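Local coordinates for protein SusD homolog (Bacteroides thetaiotaomicron VPI-5482, PDB 3FDH) that probably binds glycans at the outer membrane, as a SusD/RagB-family lipoprotein that would capture sugars for uptake, at residues Q237-I242 against P329-S334; S334-M339 against S428-E433; E63-E68 against P454-K459. One frame throughout, in Å; residues are numbered along the deposited sequence.

Contact 1. Residues Q237-I242 against P329-S334; sequences QAAFDI and PTLLMS
Gln-237 sets its CG between its own backbone N and carbonyl carbon (chi1 78°), and the extended chain beyond carries the amide across to Leu-331 and Ser-334. Its OE1 lies 3.4 Å from Ser-334 CA and accepts a hydrogen bond from the backbone N of Tyr-335, where helix 335-348 begins; a glutamine is long enough to reach that N-H. Leu-331, its CG beside the backbone N (chi1 -58°), crosses the glutamine obliquely, with CD2 3.8 Å from Gln-237 NE2. The same CD2 presses on Ala-239 CB at 3.5 Å, tighter than usual for two carbons, and the small methyl of alanine suits that place.

The two segments form a two-stranded antiparallel sheet. Phe-240 and Thr-330 are a hydrogen-bonded pair, with Phe-240 N giving a nearly straight bond (174°) to Thr-330 O at 2.8 Å and Thr-330 N returning one to Phe-240 O. Beyond the non-hydrogen-bonded pair of Ala-239 and Leu-331, the register slips by one at a classic beta bulge: Leu-332 and Met-333, a selenomethionine, both face Ala-238. The carbonyl O of Ala-238 therefore takes two N-H groups, Leu-332 N at 2.8 Å and, weakly, Met-333 N at 3.3 Å, while Ala-238 N donates to Met-333 O.

Ala-239 and Leu-331 occupy one face of the sheet. On the other, the ring of Phe-240, its CG anti to the backbone N, packs on Ile-29 and Ala-33 of helix 21-37, and Thr-330 OG1 hydrogen-bonds to Tyr-243 OH. Past the Phe-240/Thr-330 pair, Asp-241 and Pro-329 lie side by side, pointing the same way, with Asp-241 OD1 3.6 Å from Pro-329 CB.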
loop_
_atom_site.group_PDB
_atom_site.type_symbol
_atom_site.label_atom_id
_atom_site.label_comp_id
_atom_site.label_asym_id
_atom_site.label_seq_id
_atom_site.Cartn_x
_atom_site.Cartn_y
_atom_site.Cartn_z
ATOM N N GLN A 237 -14.886 1.135 -1.768
ATOM C CA GLN A 237 -13.472 1.126 -1.329
ATOM C C GLN A 237 -12.976 2.527 -1.047
ATOM O O GLN A 237 -13.526 3.501 -1.508
ATOM C CB GLN A 237 -12.568 0.373 -2.309
ATOM C CG GLN A 237 -12.210 1.176 -3.553
ATOM C CD GLN A 237 -11.641 0.354 -4.656
ATOM O OE1 GLN A 237 -11.201 -0.779 -4.439
ATOM N NE2 GLN A 237 -11.683 0.904 -5.887
ATOM N N ALA A 238 -11.940 2.587 -0.215
ATOM C CA ALA A 238 -11.352 3.861 0.228
ATOM C C ALA A 238 -10.358 4.373 -0.799
ATOM O O ALA A 238 -9.188 4.009 -0.800
ATOM C CB ALA A 238 -10.714 3.700 1.550
ATOM N N ALA A 239 -10.903 5.197 -1.681
ATOM C CA ALA A 239 -10.172 5.743 -2.804
ATOM C C ALA A 239 -10.151 7.245 -2.765
ATOM O O ALA A 239 -11.162 7.893 -2.635
ATOM C CB ALA A 239 -10.806 5.284 -4.108
ATOM N N PHE A 240 -8.954 7.764 -2.915
ATOM C CA PHE A 240 -8.721 9.199 -3.027
ATOM C C PHE A 240 -8.685 9.360 -4.519
ATOM O O PHE A 240 -7.675 9.029 -5.163
ATOM C CB PHE A 240 -7.391 9.559 -2.391
ATOM C CG PHE A 240 -7.071 11.010 -2.428
ATOM C CD1 PHE A 240 -7.720 11.893 -1.593
ATOM C CD2 PHE A 240 -6.070 11.493 -3.257
ATOM C CE1 PHE A 240 -7.426 13.237 -1.602
ATOM C CE2 PHE A 240 -5.760 12.853 -3.272
ATOM C CZ PHE A 240 -6.463 13.733 -2.446
ATOM N N ASP A 241 -9.795 9.867 -5.057
ATOM C CA ASP A 241 -10.010 9.886 -6.477
ATOM C C ASP A 241 -10.299 11.292 -6.975
ATOM O O ASP A 241 -11.309 11.520 -7.607
ATOM C CB ASP A 241 -11.194 8.956 -6.737
ATOM C CG ASP A 241 -11.314 8.500 -8.192
ATOM O OD1 ASP A 241 -10.420 8.742 -9.034
ATOM O OD2 ASP A 241 -12.335 7.850 -8.487
ATOM N N ILE A 242 -9.414 12.225 -6.664
ATOM C CA ILE A 242 -9.633 13.617 -7.050
ATOM C C ILE A 242 -8.561 14.099 -8.018
ATOM O O ILE A 242 -8.429 15.289 -8.288
ATOM C CB ILE A 242 -9.737 14.574 -5.802
ATOM C CG1 ILE A 242 -8.367 14.784 -5.136
ATOM C CG2 ILE A 242 -10.760 14.029 -4.801
ATOM C CD1 ILE A 242 -8.362 15.793 -3.963
ATOM N N PRO A 329 -6.905 6.497 -9.124
ATOM C CA PRO A 329 -7.005 6.842 -7.700
ATOM C C PRO A 329 -5.975 6.184 -6.828
ATOM O O PRO A 329 -5.438 5.146 -7.152
ATOM C CB PRO A 329 -8.377 6.296 -7.272
ATOM C CG PRO A 329 -8.784 5.288 -8.370
ATOM C CD PRO A 329 -8.072 5.739 -9.622
ATOM N N THR A 330 -5.740 6.818 -5.697
ATOM C CA THR A 330 -4.912 6.251 -4.666
ATOM C C THR A 330 -5.856 5.475 -3.765
ATOM O O THR A 330 -6.799 6.022 -3.194
ATOM C CB THR A 330 -4.140 7.293 -3.838
ATOM O OG1 THR A 330 -3.173 7.942 -4.666
ATOM C CG2 THR A 330 -3.451 6.620 -2.664
ATOM N N LEU A 331 -5.591 4.182 -3.669
ATOM C CA LEU A 331 -6.416 3.275 -2.863
ATOM C C LEU A 331 -5.801 3.120 -1.444
ATOM O O LEU A 331 -4.771 2.459 -1.238
ATOM C CB LEU A 331 -6.612 1.930 -3.595
ATOM C CG LEU A 331 -7.259 2.023 -4.977
ATOM C CD1 LEU A 331 -7.442 0.609 -5.589
ATOM C CD2 LEU A 331 -8.524 2.808 -4.906
ATOM N N LEU A 332 -6.429 3.794 -0.472
ATOM C CA LEU A 332 -6.032 3.692 0.943
ATOM C C LEU A 332 -6.342 2.280 1.392
ATOM O O LEU A 332 -5.641 1.713 2.228
ATOM C CB LEU A 332 -6.672 4.727 1.837
ATOM C CG LEU A 332 -6.164 6.161 1.652
ATOM C CD1 LEU A 332 -6.812 7.121 2.688
ATOM C CD2 LEU A 332 -4.650 6.250 1.768
HETATM N N MSE A 333 -7.398 1.718 0.811
HETATM C CA MSE A 333 -7.681 0.303 1.021
HETATM C C MSE A 333 -8.692 -0.132 0.011
HETATM O O MSE A 333 -9.791 0.447 -0.076
HETATM C CB MSE A 333 -8.111 -0.014 2.458
HETATM C CG MSE A 333 -8.029 -1.545 2.741
HETATM SE SE MSE A 333 -8.887 -2.123 4.389
HETATM C CE MSE A 333 -8.889 -4.016 3.971
ATOM N N SER A 334 -8.277 -1.121 -0.784
ATOM C CA SER A 334 -9.100 -1.636 -1.875
ATOM C C SER A 334 -10.064 -2.744 -1.511
ATOM O O SER A 334 -9.915 -3.478 -0.533
ATOM C CB SER A 334 -8.224 -2.094 -3.012
ATOM O OG SER A 334 -7.446 -3.213 -2.631
#

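Contact 2. Residues S334-M339 against S428-E433; sequences SYHELM and SGEATE
The imidazole of His-336 receives Glu-430 OE1 at its edge, in the plane of the ring, while one ring face carries Ser-334 OG, 3.1 Å above the plane and over its centre. His-336 and Glu-430 meet tip to tip with ring and carboxylate turned 82° apart. NE2 of His-336 donates to the syn lone pair of Glu-430 OE1 over 2.6 Å, with an angle of 162° at the hydrogen. The extended chain of Glu-430 beyond CG gives the reach this needs.

Its other oxygen, OE2, takes the hydroxyl of Ser-334 at 2.6 Å on the syn side. Serine suits the N-cap because its OG works twice: it gives its proton to Glu-430 and accepts from Glu-337 N at 3.0 Å.

Glu-337 and Glu-433 cross at about a right angle, carboxylates only 15° from parallel and their OE2 atoms 3.5 Å apart. A water donates to both OE2 atoms, and salt bridges from Arg-204 to Glu-337 and from Arg-208 to Glu-433 would probably offset the repulsion of these buried like charges.

The contact thus joins the starts of helices 335-348 and 431-443, with Asn-367 of helix 354-379 touching the His-336 side chain and Asn-42 OD1 of helix 40-48 accepting from the backbone N atoms of Ala-431 and Thr-432.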
loop_
_atom_site.group_PDB
_atom_site.type_symbol
_atom_site.label_atom_id
_atom_site.label_comp_id
_atom_site.label_asym_id
_atom_site.label_seq_id
_atom_site.Cartn_x
_atom_site.Cartn_y
_atom_site.Cartn_z
ATOM N N SER A 334 -8.277 -1.121 -0.784
ATOM C CA SER A 334 -9.100 -1.636 -1.875
ATOM C C SER A 334 -10.064 -2.744 -1.511
ATOM O O SER A 334 -9.915 -3.478 -0.533
ATOM C CB SER A 334 -8.224 -2.094 -3.012
ATOM O OG SER A 334 -7.446 -3.213 -2.631
ATOM N N TYR A 335 -11.096 -2.842 -2.351
ATOM C CA TYR A 335 -12.037 -3.907 -2.200
ATOM C C TYR A 335 -11.327 -5.229 -2.425
ATOM O O TYR A 335 -11.553 -6.201 -1.700
ATOM C CB TYR A 335 -13.192 -3.752 -3.173
ATOM C CG TYR A 335 -14.168 -4.917 -3.214
ATOM C CD1 TYR A 335 -14.962 -5.250 -2.133
ATOM C CD2 TYR A 335 -14.316 -5.672 -4.380
ATOM C CE1 TYR A 335 -15.833 -6.327 -2.199
ATOM C CE2 TYR A 335 -15.207 -6.718 -4.458
ATOM C CZ TYR A 335 -15.958 -7.044 -3.382
ATOM O OH TYR A 335 -16.854 -8.092 -3.512
ATOM N N HIS A 336 -10.406 -5.251 -3.385
ATOM C CA HIS A 336 -9.699 -6.507 -3.687
ATOM C C HIS A 336 -8.874 -6.925 -2.496
ATOM O O HIS A 336 -8.844 -8.100 -2.167
ATOM C CB HIS A 336 -8.894 -6.560 -5.024
ATOM C CG HIS A 336 -7.971 -5.415 -5.264
ATOM N ND1 HIS A 336 -8.397 -4.224 -5.837
ATOM C CD2 HIS A 336 -6.635 -5.285 -5.050
ATOM C CE1 HIS A 336 -7.356 -3.409 -5.938
ATOM N NE2 HIS A 336 -6.284 -4.023 -5.446
ATOM N N GLU A 337 -8.215 -5.967 -1.856
ATOM C CA GLU A 337 -7.418 -6.297 -0.666
ATOM C C GLU A 337 -8.325 -6.922 0.391
ATOM O O GLU A 337 -7.976 -7.896 1.055
ATOM C CB GLU A 337 -6.699 -5.085 -0.046
ATOM C CG GLU A 337 -6.061 -5.461 1.255
ATOM C CD GLU A 337 -5.451 -4.323 2.051
ATOM O OE1 GLU A 337 -5.232 -3.192 1.554
ATOM O OE2 GLU A 337 -5.241 -4.562 3.235
ATOM N N LEU A 338 -9.513 -6.382 0.527
ATOM C CA LEU A 338 -10.426 -6.888 1.566
ATOM C C LEU A 338 -10.848 -8.329 1.248
ATOM O O LEU A 338 -11.012 -9.186 2.118
ATOM C CB LEU A 338 -11.647 -5.971 1.691
ATOM C CG LEU A 338 -12.590 -6.262 2.843
ATOM C CD1 LEU A 338 -11.984 -5.805 4.144
ATOM C CD2 LEU A 338 -13.964 -5.590 2.549
HETATM N N MSE A 339 -10.998 -8.599 -0.020
HETATM C CA MSE A 339 -11.426 -9.953 -0.443
HETATM C C MSE A 339 -10.301 -10.951 -0.305
HETATM O O MSE A 339 -10.549 -12.144 -0.088
HETATM C CB MSE A 339 -12.004 -9.962 -1.869
HETATM C CG MSE A 339 -13.322 -9.159 -2.013
HETATM SE SE MSE A 339 -14.750 -9.778 -0.843
HETATM C CE MSE A 339 -14.558 -8.717 0.637
ATOM N N SER A 428 -1.935 2.249 -7.788
ATOM C CA SER A 428 -2.902 2.464 -6.689
ATOM C C SER A 428 -2.341 2.756 -5.298
ATOM O O SER A 428 -3.105 3.053 -4.367
ATOM C CB SER A 428 -3.897 1.289 -6.594
ATOM O OG SER A 428 -4.554 1.065 -7.833
ATOM N N GLY A 429 -1.024 2.644 -5.164
ATOM C CA GLY A 429 -0.340 2.836 -3.882
ATOM C C GLY A 429 -0.352 1.599 -3.002
ATOM O O GLY A 429 -0.211 1.704 -1.795
ATOM N N GLU A 430 -0.494 0.420 -3.603
ATOM C CA GLU A 430 -0.622 -0.852 -2.819
ATOM C C GLU A 430 0.659 -1.623 -2.499
ATOM O O GLU A 430 0.629 -2.641 -1.781
ATOM C CB GLU A 430 -1.664 -1.770 -3.475
ATOM C CG GLU A 430 -3.060 -1.179 -3.435
ATOM C CD GLU A 430 -4.136 -2.149 -3.900
ATOM O OE1 GLU A 430 -4.110 -2.554 -5.088
ATOM O OE2 GLU A 430 -5.016 -2.493 -3.072
ATOM N N ALA A 431 1.794 -1.112 -2.982
ATOM C CA ALA A 431 3.080 -1.787 -2.759
ATOM C C ALA A 431 3.375 -1.695 -1.298
ATOM O O ALA A 431 3.974 -2.580 -0.673
ATOM C CB ALA A 431 4.207 -1.170 -3.585
ATOM N N THR A 432 2.928 -0.589 -0.745
ATOM C CA THR A 432 3.154 -0.327 0.680
ATOM C C THR A 432 2.617 -1.525 1.478
ATOM O O THR A 432 3.296 -2.172 2.284
ATOM C CB THR A 432 2.405 0.972 1.083
ATOM O OG1 THR A 432 3.070 2.105 0.495
ATOM C CG2 THR A 432 2.353 1.163 2.575
ATOM N N GLU A 433 1.370 -1.842 1.222
ATOM C CA GLU A 433 0.709 -2.950 1.927
ATOM C C GLU A 433 1.279 -4.322 1.500
ATOM O O GLU A 433 1.389 -5.227 2.301
ATOM C CB GLU A 433 -0.810 -2.842 1.760
ATOM C CG GLU A 433 -1.633 -3.889 2.468
ATOM C CD GLU A 433 -1.511 -3.848 3.985
ATOM O OE1 GLU A 433 -0.975 -2.888 4.536
ATOM O OE2 GLU A 433 -2.012 -4.791 4.626
HETATM O O HOH W 1 -5.421 -1.671 -0.673
HETATM O O HOH W 2 -3.905 -6.660 3.989
#

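Contact 3. Residues E63-E68 against P454-K459; sequences EVRENE and PNNSSK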
loop_
_atom_site.group_PDB
_atom_site.type_symbol
_atom_site.label_atom_id
_atom_site.label_comp_id
_atom_site.label_asym_id
_atom_site.label_seq_id
_atom_site.Cartn_x
_atom_site.Cartn_y
_atom_site.Cartn_z
ATOM N N GLU A 63 17.654 -0.218 -5.199
ATOM C CA GLU A 63 17.565 -1.465 -5.924
ATOM C C GLU A 63 18.779 -2.387 -5.736
ATOM O O GLU A 63 18.650 -3.605 -5.593
ATOM C CB GLU A 63 17.368 -1.151 -7.419
ATOM C CG GLU A 63 17.069 -2.403 -8.302
ATOM C CD GLU A 63 15.729 -3.073 -7.989
ATOM O OE1 GLU A 63 14.713 -2.353 -7.768
ATOM O OE2 GLU A 63 15.688 -4.327 -8.043
ATOM N N VAL A 64 19.964 -1.793 -5.740
ATOM C CA VAL A 64 21.211 -2.555 -5.665
ATOM C C VAL A 64 21.662 -2.650 -4.238
ATOM O O VAL A 64 22.692 -3.174 -3.909
ATOM C CB VAL A 64 22.310 -2.008 -6.594
ATOM C CG1 VAL A 64 21.864 -2.153 -8.066
ATOM C CG2 VAL A 64 22.765 -0.546 -6.195
ATOM N N ARG A 65 20.842 -2.082 -3.388
ATOM C CA ARG A 65 21.064 -2.080 -1.931
ATOM C C ARG A 65 22.366 -1.476 -1.522
ATOM O O ARG A 65 23.081 -2.048 -0.687
ATOM C CB ARG A 65 20.992 -3.493 -1.372
ATOM C CG ARG A 65 19.741 -4.239 -1.690
ATOM C CD ARG A 65 18.480 -3.632 -1.118
ATOM N NE ARG A 65 17.457 -4.639 -1.285
ATOM C CZ ARG A 65 16.521 -4.650 -2.220
ATOM N NH1 ARG A 65 16.330 -3.618 -3.036
ATOM N NH2 ARG A 65 15.718 -5.684 -2.281
ATOM N N GLU A 66 22.704 -0.334 -2.108
ATOM C CA GLU A 66 23.923 0.373 -1.717
ATOM C C GLU A 66 23.605 1.627 -0.899
ATOM O O GLU A 66 23.270 2.676 -1.439
ATOM C CB GLU A 66 24.802 0.638 -2.955
ATOM C CG GLU A 66 25.093 -0.701 -3.710
ATOM C CD GLU A 66 25.830 -0.590 -5.070
ATOM O OE1 GLU A 66 26.162 0.529 -5.525
ATOM O OE2 GLU A 66 26.071 -1.672 -5.684
ATOM N N ASN A 67 23.720 1.489 0.422
ATOM C CA ASN A 67 23.504 2.591 1.382
ATOM C C ASN A 67 22.083 3.083 1.549
ATOM O O ASN A 67 21.587 3.286 2.660
ATOM C CB ASN A 67 24.311 3.784 0.921
ATOM C CG ASN A 67 25.803 3.516 0.967
ATOM O OD1 ASN A 67 26.275 2.816 1.847
ATOM N ND2 ASN A 67 26.543 4.050 -0.001
ATOM N N GLU A 68 21.452 3.303 0.413
ATOM C CA GLU A 68 20.131 3.919 0.370
ATOM C C GLU A 68 19.072 3.295 1.304
ATOM O O GLU A 68 18.327 4.005 1.973
ATOM C CB GLU A 68 19.598 3.928 -1.073
ATOM C CG GLU A 68 18.316 4.718 -1.320
ATOM C CD GLU A 68 18.497 6.213 -1.271
ATOM O OE1 GLU A 68 19.641 6.702 -1.212
ATOM O OE2 GLU A 68 17.461 6.925 -1.334
ATOM N N PRO A 454 19.616 -10.457 -6.090
ATOM C CA PRO A 454 20.654 -11.253 -5.430
ATOM C C PRO A 454 21.159 -10.648 -4.172
ATOM O O PRO A 454 21.807 -11.315 -3.368
ATOM C CB PRO A 454 21.793 -11.253 -6.451
ATOM C CG PRO A 454 21.178 -10.836 -7.728
ATOM C CD PRO A 454 20.079 -9.934 -7.382
ATOM N N ASN A 455 20.840 -9.375 -3.995
ATOM C CA ASN A 455 21.351 -8.628 -2.839
ATOM C C ASN A 455 20.563 -8.930 -1.580
ATOM O O ASN A 455 20.912 -8.527 -0.462
ATOM C CB ASN A 455 21.333 -7.136 -3.129
ATOM C CG ASN A 455 22.251 -6.767 -4.272
ATOM O OD1 ASN A 455 23.466 -6.818 -4.132
ATOM N ND2 ASN A 455 21.664 -6.350 -5.405
ATOM N N ASN A 456 19.508 -9.683 -1.775
ATOM C CA ASN A 456 18.624 -10.052 -0.667
ATOM C C ASN A 456 19.207 -11.121 0.261
ATOM O O ASN A 456 18.593 -11.453 1.278
ATOM C CB ASN A 456 17.280 -10.548 -1.212
ATOM C CG ASN A 456 16.381 -9.433 -1.618
ATOM O OD1 ASN A 456 16.648 -8.259 -1.359
ATOM N ND2 ASN A 456 15.284 -9.789 -2.222
ATOM N N SER A 457 20.391 -11.626 -0.092
ATOM C CA SER A 457 21.058 -12.667 0.683
ATOM C C SER A 457 21.395 -12.101 2.048
ATOM O O SER A 457 21.250 -12.758 3.076
ATOM C CB SER A 457 22.324 -13.175 -0.015
ATOM O OG SER A 457 23.195 -12.093 -0.316
ATOM N N SER A 458 21.815 -10.838 2.048
ATOM C CA SER A 458 22.110 -10.140 3.291
ATOM C C SER A 458 21.516 -8.736 3.382
ATOM O O SER A 458 21.587 -8.112 4.436
ATOM C CB SER A 458 23.607 -10.008 3.464
ATOM O OG SER A 458 24.144 -9.190 2.431
ATOM N N LYS A 459 20.890 -8.262 2.312
ATOM C CA LYS A 459 20.354 -6.907 2.290
ATOM C C LYS A 459 18.904 -6.718 1.896
ATOM O O LYS A 459 18.557 -5.766 1.201
ATOM C CB LYS A 459 21.228 -5.987 1.443
ATOM C CG LYS A 459 22.509 -5.656 2.205
ATOM C CD LYS A 459 23.387 -4.807 1.387
ATOM C CE LYS A 459 24.386 -4.174 2.245
ATOM N NZ LYS A 459 25.206 -3.318 1.354
HETATM O O HOH W 3 13.800 -7.689 -3.665
HETATM O O HOH W 4 24.983 -0.684 1.601
#
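Arg-65 turns the edge of its guanidinium toward the segment 454-459. The chain bends at chi2 (-63°), which brings CD round to 3.2 Å from Lys-459 O, and NE donates to that carbonyl at 2.9 Å, close to the guanidinium plane. NH2 gives a second bond, to a lone pair of Asn-456 OD1 at 2.9 Å; amide and guanidinium planes stand 33° apart. Asn-455 meets the arginine nearer its root, its amide plane 53° from the guanidinium, with CB 3.6 Å from Arg-65 CG.

Arg-65 is also where helix 57-63 ends, in a Schellman motif, with positive phi and two backbone bonds back into the last turn; separately, the side-chain NH1 bonds to Ala-62 O. Lysine is the right length for the return grip: the chain of Lys-459 is extended beyond CG, with CB 3.8 Å from Arg-65 CB, and NZ donates to Arg-65 O at 3.2 Å, nearly along the C=O axis. An alanine in place of Arg-65 would probably leave Lys-459 O and Asn-456 OD1 without their donors and open a gap beside Asn-455 CB. A water that accepts from Lys-459 NZ and from Asn-67 N adds a bridge beside the direct bonds.

Contacts 1 and 2 form one continuous buried region, their centres 9 Å apart. They share Ser-334, which closes the strand side of contact 1 and opens the helix of contact 2, and Leu-331 N lies 2.8 Å from Ser-428 O in a probable hydrogen bond. Met-333 CE also packs on Leu-338 CD1 at 3.6 Å. Contact 3 stands apart near the periphery, its centre 31 Å from that of contact 1 and 26 Å from that of contact 2; it brings together segments almost 390 residues apart, with both other contacts falling between them in sequence. A tetraethylene glycol, probably from the crystallisation liquor, sits about 4 Å from the Asn-456 side chain.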